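Local atomic coordinates of YfdX protein (Salmonella enterica I, PDB entry 6A02), a protein that has no established biochemical activity but appears to play a dual role in bacterial antibiotic stress and in virulence. Residues Q23-I28 / Q137-D142; S67-P72 / G168-S173. All coordinates share one frame; numbering follows the deposited sequence.

Interaction 1. Residues Q23-I28 / Q137-D142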
ATOM      1  N   GLN A  23     -16.641  -6.125  -6.873  1.00 11.00           N
ATOM      2  CA  GLN A  23     -17.610  -5.088  -6.543  1.00 11.02           C
ATOM      3  C   GLN A  23     -18.093  -5.222  -5.107  1.00 10.06           C
ATOM      4  O   GLN A  23     -18.359  -4.212  -4.447  1.00  9.88           O
ATOM      5  CB  GLN A  23     -18.781  -5.146  -7.525  1.00 10.39           C
ATOM      6  CG  GLN A  23     -19.803  -4.027  -7.330  1.00 14.36           C
ATOM      7  CD  GLN A  23     -19.200  -2.665  -7.578  1.00 15.34           C
ATOM      8  OE1 GLN A  23     -18.476  -2.472  -8.555  1.00 23.23           O
ATOM      9  NE2 GLN A  23     -19.455  -1.720  -6.672  1.00 14.99           N
ATOM     10  N   ALA A  24     -18.192  -6.453  -4.607  1.00  9.66           N
ATOM     11  CA  ALA A  24     -18.579  -6.658  -3.217  1.00  9.63           C
ATOM     12  C   ALA A  24     -17.569  -6.018  -2.274  1.00  8.78           C
ATOM     13  O   ALA A  24     -17.951  -5.373  -1.288  1.00  9.46           O
ATOM     14  CB  ALA A  24     -18.716  -8.154  -2.924  1.00 10.66           C
ATOM     15  N   MET A  25     -16.276  -6.162  -2.571  1.00  9.91           N
ATOM     16  CA  MET A  25     -15.269  -5.551  -1.708  1.00  7.60           C
ATOM     17  C   MET A  25     -15.345  -4.032  -1.772  1.00  8.28           C
ATOM     18  O   MET A  25     -15.156  -3.354  -0.755  1.00  8.65           O
ATOM     19  CB  MET A  25     -13.872  -6.040  -2.096  1.00  8.03           C
ATOM     20  CG  MET A  25     -13.655  -7.540  -1.904  1.00 10.25           C
ATOM     21  SD  MET A  25     -14.216  -8.160  -0.301  1.00 11.62           S
ATOM     22  CE  MET A  25     -13.155  -7.230   0.798  1.00 12.55           C
ATOM     23  N   ARG A  26     -15.616  -3.484  -2.958  1.00  8.95           N
ATOM     24  CA  ARG A  26     -15.826  -2.047  -3.085  1.00 10.07           C
ATOM     25  C   ARG A  26     -17.020  -1.609  -2.241  1.00  9.80           C
ATOM     26  O   ARG A  26     -16.948  -0.616  -1.500  1.00  9.73           O
ATOM     27  CB  ARG A  26     -16.004  -1.726  -4.571  1.00 12.23           C
ATOM     28  CG  ARG A  26     -16.635  -0.403  -4.903  1.00 16.71           C
ATOM     29  CD  ARG A  26     -15.846   0.773  -4.404  1.00 17.68           C
ATOM     30  NE  ARG A  26     -16.344   2.001  -5.025  1.00 23.11           N
ATOM     31  CZ  ARG A  26     -16.011   3.225  -4.631  1.00 22.42           C
ATOM     32  NH1 ARG A  26     -15.192   3.384  -3.607  1.00 22.65           N
ATOM     33  NH2 ARG A  26     -16.509   4.284  -5.258  1.00 21.70           N
ATOM     34  N   ASP A  27     -18.113  -2.379  -2.293  1.00  9.29           N
ATOM     35  CA  ASP A  27     -19.298  -2.048  -1.504  1.00  9.57           C
ATOM     36  C   ASP A  27     -19.016  -2.122  -0.004  1.00  8.89           C
ATOM     37  O   ASP A  27     -19.548  -1.315   0.772  1.00  8.95           O
ATOM     38  CB  ASP A  27     -20.449  -2.991  -1.863  1.00 10.18           C
ATOM     39  CG  ASP A  27     -21.009  -2.750  -3.251  1.00 13.01           C
ATOM     40  OD1 ASP A  27     -20.646  -1.733  -3.889  1.00 13.90           O
ATOM     41  OD2 ASP A  27     -21.828  -3.594  -3.684  1.00 13.85           O
ATOM     42  N   ILE A  28     -18.199  -3.092   0.420  1.00  9.12           N
ATOM     43  CA  ILE A  28     -17.839  -3.243   1.830  1.00  8.30           C
ATOM     44  C   ILE A  28     -17.112  -2.001   2.342  1.00  8.25           C
ATOM     45  O   ILE A  28     -17.397  -1.499   3.438  1.00  8.38           O
ATOM     46  CB  ILE A  28     -17.003  -4.529   2.014  1.00  8.63           C
ATOM     47  CG1 ILE A  28     -17.902  -5.761   1.948  1.00 10.67           C
ATOM     48  CG2 ILE A  28     -16.222  -4.518   3.318  1.00  9.97           C
ATOM     49  CD1 ILE A  28     -17.113  -7.043   1.823  1.00 11.90           C
ATOM     50  N   GLN A 137     -15.564 -17.762   2.042  1.00 11.88           N
ATOM     51  CA  GLN A 137     -16.535 -17.977   3.109  1.00 12.43           C
ATOM     52  C   GLN A 137     -16.275 -17.045   4.280  1.00 11.54           C
ATOM     53  O   GLN A 137     -17.221 -16.543   4.895  1.00 12.95           O
ATOM     54  CB  GLN A 137     -16.558 -19.440   3.549  1.00 15.23           C
ATOM     55  CG  GLN A 137     -17.814 -19.803   4.337  1.00 20.60           C
ATOM     56  CD  GLN A 137     -19.103 -19.479   3.585  1.00 24.87           C
ATOM     57  OE1 GLN A 137     -19.235 -19.766   2.388  1.00 22.40           O
ATOM     58  NE2 GLN A 137     -20.059 -18.867   4.284  1.00 27.16           N
ATOM     59  N   GLN A 138     -15.004 -16.786   4.591  1.00 11.15           N
ATOM     60  CA  GLN A 138     -14.684 -15.849   5.664  1.00 12.90           C
ATOM     61  C   GLN A 138     -15.197 -14.446   5.345  1.00 13.18           C
ATOM     62  O   GLN A 138     -15.708 -13.744   6.228  1.00 12.81           O
ATOM     63  CB  GLN A 138     -13.179 -15.873   5.932  1.00 11.26           C
ATOM     64  CG  GLN A 138     -12.715 -14.989   7.079  1.00 13.24           C
ATOM     65  CD  GLN A 138     -11.251 -15.235   7.456  1.00 15.67           C
ATOM     66  OE1 GLN A 138     -10.456 -15.765   6.666  1.00 14.16           O
ATOM     67  NE2 GLN A 138     -10.887 -14.835   8.673  1.00 17.81           N
ATOM     68  N   THR A 139     -15.093 -14.026   4.082  1.00 10.42           N
ATOM     69  CA  THR A 139     -15.644 -12.727   3.702  1.00  9.83           C
ATOM     70  C   THR A 139     -17.163 -12.728   3.764  1.00 11.20           C
ATOM     71  O   THR A 139     -17.765 -11.769   4.260  1.00  9.40           O
ATOM     72  CB  THR A 139     -15.151 -12.311   2.314  1.00  9.46           C
ATOM     73  OG1 THR A 139     -13.721 -12.354   2.295  1.00  9.95           O
ATOM     74  CG2 THR A 139     -15.590 -10.884   1.973  1.00 10.06           C
ATOM     75  N   ARG A 140     -17.802 -13.794   3.268  1.00 10.39           N
ATOM     76  CA  ARG A 140     -19.254 -13.905   3.380  1.00 11.56           C
ATOM     77  C   ARG A 140     -19.703 -13.752   4.826  1.00 11.71           C
ATOM     78  O   ARG A 140     -20.651 -13.015   5.122  1.00 11.34           O
ATOM     79  CB  ARG A 140     -19.727 -15.253   2.836  1.00 13.33           C
ATOM     80  CG  ARG A 140     -19.770 -15.331   1.336  1.00 12.36           C
ATOM     81  CD  ARG A 140     -19.975 -16.772   0.907  1.00 14.54           C
ATOM     82  NE  ARG A 140     -20.228 -16.886  -0.525  1.00 13.38           N
ATOM     83  CZ  ARG A 140     -20.243 -18.039  -1.180  1.00 16.68           C
ATOM     84  NH1 ARG A 140     -20.008 -19.170  -0.524  1.00 16.21           N
ATOM     85  NH2 ARG A 140     -20.495 -18.064  -2.486  1.00 15.56           N
ATOM     86  N   LYS A 141     -19.015 -14.439   5.742  1.00 11.81           N
ATOM     87  CA  LYS A 141     -19.391 -14.380   7.153  1.00 13.75           C
ATOM     88  C   LYS A 141     -19.226 -12.974   7.716  1.00 13.42           C
ATOM     89  O   LYS A 141     -20.076 -12.506   8.477  1.00 12.80           O
ATOM     90  CB  LYS A 141     -18.591 -15.395   7.969  1.00 14.25           C
ATOM     91  CG  LYS A 141     -18.994 -15.453   9.443  1.00 17.07           C
ATOM     92  CD  LYS A 141     -18.271 -16.582  10.167  1.00 21.41           C
ATOM     93  CE  LYS A 141     -18.586 -16.590  11.656  1.00 30.26           C
ATOM     94  NZ  LYS A 141     -17.693 -17.537  12.388  1.00 31.25           N
ATOM     95  N   ASP A 142     -18.136 -12.285   7.363  1.00 12.38           N
ATOM     96  CA  ASP A 142     -17.968 -10.898   7.797  1.00 10.76           C
ATOM     97  C   ASP A 142     -19.155 -10.040   7.366  1.00 10.75           C
ATOM     98  O   ASP A 142     -19.670  -9.233   8.148  1.00 10.58           O
ATOM     99  CB  ASP A 142     -16.685 -10.302   7.214  1.00 10.00           C
ATOM    100  CG  ASP A 142     -15.409 -10.885   7.801  1.00 14.99           C
ATOM    101  OD1 ASP A 142     -15.447 -11.525   8.875  1.00 16.99           O
ATOM    102  OD2 ASP A 142     -14.346 -10.662   7.165  1.00 12.31           O
TER
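The hydroxyl OG1 of Thr-139 bonds back to the carbonyl oxygen of Pro-135, one turn earlier in the chain, which is consistent with a fixed chi1 that leaves the methyl CG2 facing Met-25 and Ile-28. The case illustrates how two helices, 19-36 and 136-151, can meet through one small residue. The CA atoms of Met-25 and Thr-139 stay 9.0 Å apart, so only side-chain ends bridge the gap. The threonine's chi1 of -54° sets OG1 beside the backbone N and sends CG2 out to the sulfur of Met-25, where SD and CG2 lie 3.8 Å apart. Successive bends in the methionine (chi2 -47°, chi3 -62°) curl its chain so that SD, rather than the terminal CE, is the atom meeting Thr-139 CG2. On the same methyl, CD1 of Ile-28 approaches CG2 of Thr-139 to 4.1 Å. No hydrogen bond links the two segments; Leu-54 and Ile-134 also pack on Thr-139, while Leu-162 covers Ile-28, making the joint buried and apolar. Polar groups are served elsewhere. Asp-76 accepts the N-H groups of Gln-137 and Gln-138 at the start of helix 136-151. Arg-140 NH1 donates to Gln-137 OE1 at 3.1 Å, almost within the guanidinium plane. One turn of helix 19-36 is spanned by Gln-23 NE2, which meets Asp-27 OD1 at 3.0 Å from above the carboxylate plane.

Interaction 2. Residues S67-P72 / G168-S173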
ATOM      1  N   SER A  67      -6.583 -22.723  -6.278  1.00 22.14           N
ATOM      2  CA  SER A  67      -6.540 -23.975  -5.530  1.00 24.95           C
ATOM      3  C   SER A  67      -5.232 -24.157  -4.767  1.00 28.26           C
ATOM      4  O   SER A  67      -5.216 -24.835  -3.735  1.00 32.44           O
ATOM      5  CB  SER A  67      -6.803 -25.154  -6.467  1.00 29.59           C
ATOM      6  OG  SER A  67      -5.975 -25.066  -7.613  0.51 29.42           O
ATOM      7  N   ASP A  68      -4.137 -23.552  -5.234  1.00 25.69           N
ATOM      8  CA  ASP A  68      -2.828 -23.755  -4.621  1.00 29.86           C
ATOM      9  C   ASP A  68      -2.567 -22.828  -3.433  1.00 32.05           C
ATOM     10  O   ASP A  68      -1.403 -22.544  -3.122  1.00 33.36           O
ATOM     11  CB  ASP A  68      -1.708 -23.654  -5.666  1.00 32.49           C
ATOM     12  CG  ASP A  68      -1.528 -22.237  -6.216  1.00 34.63           C
ATOM     13  OD1 ASP A  68      -2.470 -21.425  -6.121  1.00 36.57           O
ATOM     14  OD2 ASP A  68      -0.440 -21.939  -6.761  1.00 40.02           O
ATOM     15  N   LYS A  69      -3.609 -22.363  -2.741  1.00 26.31           N
ATOM     16  CA  LYS A  69      -3.418 -21.444  -1.623  1.00 21.68           C
ATOM     17  C   LYS A  69      -4.371 -21.803  -0.493  1.00 21.29           C
ATOM     18  O   LYS A  69      -5.590 -21.742  -0.671  1.00 22.62           O
ATOM     19  CB  LYS A  69      -3.633 -19.996  -2.056  1.00 20.75           C
ATOM     20  CG  LYS A  69      -3.166 -19.035  -1.001  1.00 20.72           C
ATOM     21  CD  LYS A  69      -3.218 -17.607  -1.468  1.00 22.10           C
ATOM     22  CE  LYS A  69      -2.428 -16.722  -0.515  1.00 19.53           C
ATOM     23  NZ  LYS A  69      -0.950 -16.879  -0.695  1.00 25.13           N
ATOM     24  N   LYS A  70      -3.826 -22.156   0.671  1.00 18.58           N
ATOM     25  CA  LYS A  70      -4.650 -22.561   1.804  1.00 16.00           C
ATOM     26  C   LYS A  70      -5.256 -21.337   2.495  1.00 15.77           C
ATOM     27  O   LYS A  70      -4.544 -20.398   2.870  1.00 15.05           O
ATOM     28  CB  LYS A  70      -3.818 -23.408   2.777  1.00 18.57           C
ATOM     29  CG  LYS A  70      -4.562 -23.980   3.995  1.00 26.08           C
ATOM     30  CD  LYS A  70      -4.190 -23.168   5.212  1.00 31.19           C
ATOM     31  CE  LYS A  70      -4.606 -23.731   6.574  1.00 33.26           C
ATOM     32  NZ  LYS A  70      -5.982 -24.321   6.597  1.00 34.16           N
ATOM     33  N   ALA A  71      -6.566 -21.350   2.647  1.00 16.11           N
ATOM     34  CA  ALA A  71      -7.239 -20.262   3.330  1.00 15.39           C
ATOM     35  C   ALA A  71      -7.105 -20.435   4.844  1.00 17.92           C
ATOM     36  O   ALA A  71      -6.921 -21.553   5.334  1.00 19.47           O
ATOM     37  CB  ALA A  71      -8.712 -20.242   2.941  1.00 14.21           C
ATOM     38  N   PRO A  72      -7.181 -19.338   5.606  1.00 15.16           N
ATOM     39  CA  PRO A  72      -6.985 -19.447   7.063  1.00 17.96           C
ATOM     40  C   PRO A  72      -8.055 -20.251   7.774  1.00 20.72           C
ATOM     41  O   PRO A  72      -7.772 -20.836   8.829  1.00 23.85           O
ATOM     42  CB  PRO A  72      -6.995 -17.988   7.548  1.00 22.79           C
ATOM     43  CG  PRO A  72      -6.953 -17.136   6.347  1.00 18.27           C
ATOM     44  CD  PRO A  72      -7.350 -17.943   5.159  1.00 15.68           C
ATOM     45  N   GLY A 168      -8.435  -8.837   4.895  1.00 10.61           N
ATOM     46  CA  GLY A 168      -8.249 -10.186   4.402  1.00 11.19           C
ATOM     47  C   GLY A 168      -7.884 -10.279   2.939  1.00  9.46           C
ATOM     48  O   GLY A 168      -7.569 -11.375   2.461  1.00 11.53           O
ATOM     49  N   ILE A 169      -7.921  -9.163   2.213  1.00 10.15           N
ATOM     50  CA  ILE A 169      -7.432  -9.152   0.838  1.00  9.52           C
ATOM     51  C   ILE A 169      -5.933  -9.409   0.848  1.00 12.40           C
ATOM     52  O   ILE A 169      -5.178  -8.734   1.560  1.00 14.00           O
ATOM     53  CB  ILE A 169      -7.719  -7.797   0.178  1.00 10.81           C
ATOM     54  CG1 ILE A 169      -9.225  -7.533   0.084  1.00 11.88           C
ATOM     55  CG2 ILE A 169      -7.060  -7.738  -1.182  1.00 14.03           C
ATOM     56  CD1 ILE A 169      -9.552  -6.113  -0.294  1.00 12.98           C
ATOM     57  N   VAL A 170      -5.487 -10.369   0.042  1.00  9.27           N
ATOM     58  CA  VAL A 170      -4.062 -10.626  -0.118  1.00  8.98           C
ATOM     59  C   VAL A 170      -3.715 -10.495  -1.592  1.00  8.48           C
ATOM     60  O   VAL A 170      -4.579 -10.565  -2.465  1.00  9.11           O
ATOM     61  CB  VAL A 170      -3.624 -12.004   0.420  1.00 10.32           C
ATOM     62  CG1 VAL A 170      -4.011 -12.153   1.891  1.00 11.60           C
ATOM     63  CG2 VAL A 170      -4.215 -13.125  -0.412  1.00 12.02           C
ATOM     64  N   VAL A 171      -2.437 -10.284  -1.869  1.00  8.66           N
ATOM     65  CA  VAL A 171      -1.959 -10.146  -3.241  1.00  9.20           C
ATOM     66  C   VAL A 171      -0.886 -11.197  -3.459  1.00  7.80           C
ATOM     67  O   VAL A 171       0.193 -11.131  -2.850  1.00  8.90           O
ATOM     68  CB  VAL A 171      -1.424  -8.740  -3.530  1.00  9.79           C
ATOM     69  CG1 VAL A 171      -0.881  -8.662  -4.961  1.00  9.93           C
ATOM     70  CG2 VAL A 171      -2.518  -7.694  -3.318  1.00 12.04           C
ATOM     71  N   ASP A 172      -1.180 -12.169  -4.313  1.00  7.34           N
ATOM     72  CA  ASP A 172      -0.209 -13.168  -4.743  1.00  7.94           C
ATOM     73  C   ASP A 172       0.478 -12.618  -5.985  1.00  8.11           C
ATOM     74  O   ASP A 172      -0.138 -12.514  -7.056  1.00  8.69           O
ATOM     75  CB  ASP A 172      -0.927 -14.472  -5.085  1.00 10.01           C
ATOM     76  CG  ASP A 172       0.029 -15.632  -5.329  0.51 15.61           C
ATOM     77  OD1 ASP A 172       1.145 -15.407  -5.841  0.51 17.05           O
ATOM     78  OD2 ASP A 172      -0.339 -16.778  -5.005  0.51 20.63           O
ATOM     79  N   SER A 173       1.750 -12.270  -5.855  1.00  8.23           N
ATOM     80  CA  SER A 173       2.542 -11.778  -6.975  1.00  8.98           C
ATOM     81  C   SER A 173       3.397 -12.928  -7.480  1.00 12.56           C
ATOM     82  O   SER A 173       4.217 -13.470  -6.729  1.00 16.52           O
ATOM     83  CB  SER A 173       3.419 -10.607  -6.530  1.00 10.06           C
ATOM     84  OG  SER A 173       2.621  -9.526  -6.070  1.00  9.82           O
TER
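Lys-69 lays its chain toward Val-170, the first residue of strand 170-175, within this chain an edge strand of the three-stranded antiparallel sheet. The example shows how a long side chain can join a loop to a sheet through its methylenes while its charge is used elsewhere. From CA to CE the lysine is nearly straight, its CG anti to the backbone N (chi1 -168°), and this extension brings CE to CG2 of Val-170 at 4.0 Å. That methyl sits between the valine's own N and carbonyl carbon. A single bend at chi4, 75°, then turns NZ aside. Tyr-78 packs on both Lys-69 and Val-170, and Leu-133 adds to the support of the lysine, so its aliphatic part rests on residues from all three strands. The ammonium finds its strongest partner in the carbonyl oxygen of Ser-173 of the second subunit, whose own Lys-69 returns the same bond. Asp-172, deposited in two conformers, also points toward the loop, two residues on from Val-170; in one of them OD2 stays 4.4 Å from Lys-69 NZ, too far for a salt bridge, and with two positions any attraction is uncertain. Asp-68, an acid of the loop itself, forms a salt bridge from OD1 to Lys-66 NZ. Next but one, Lys-70 curls to give a weak bond from NZ to Ala-71 O, 3.2 Å long.

The two contacts, centred about 15 Å apart, show how chemistry follows place in the fold. Interaction 1 is buried between helices and consists of methyl and sulfur contacts; interaction 2 is partly buried, adds charge to its aliphatic contact, and depends on a second subunit for its main polar bond. They also touch directly: Met-25 CE packs against Ile-169 CD1 at 3.9 Å, and Gln-138 OE1 approaches Pro-72 CG. Strand 125-135 connects them further, since Ile-134 packs on Met-25 and Thr-139 and Leu-133 on Lys-69. Both border the second subunit, interaction 1 through Gln-138 and Lys-141 at its margin, interaction 2 through its central lysine.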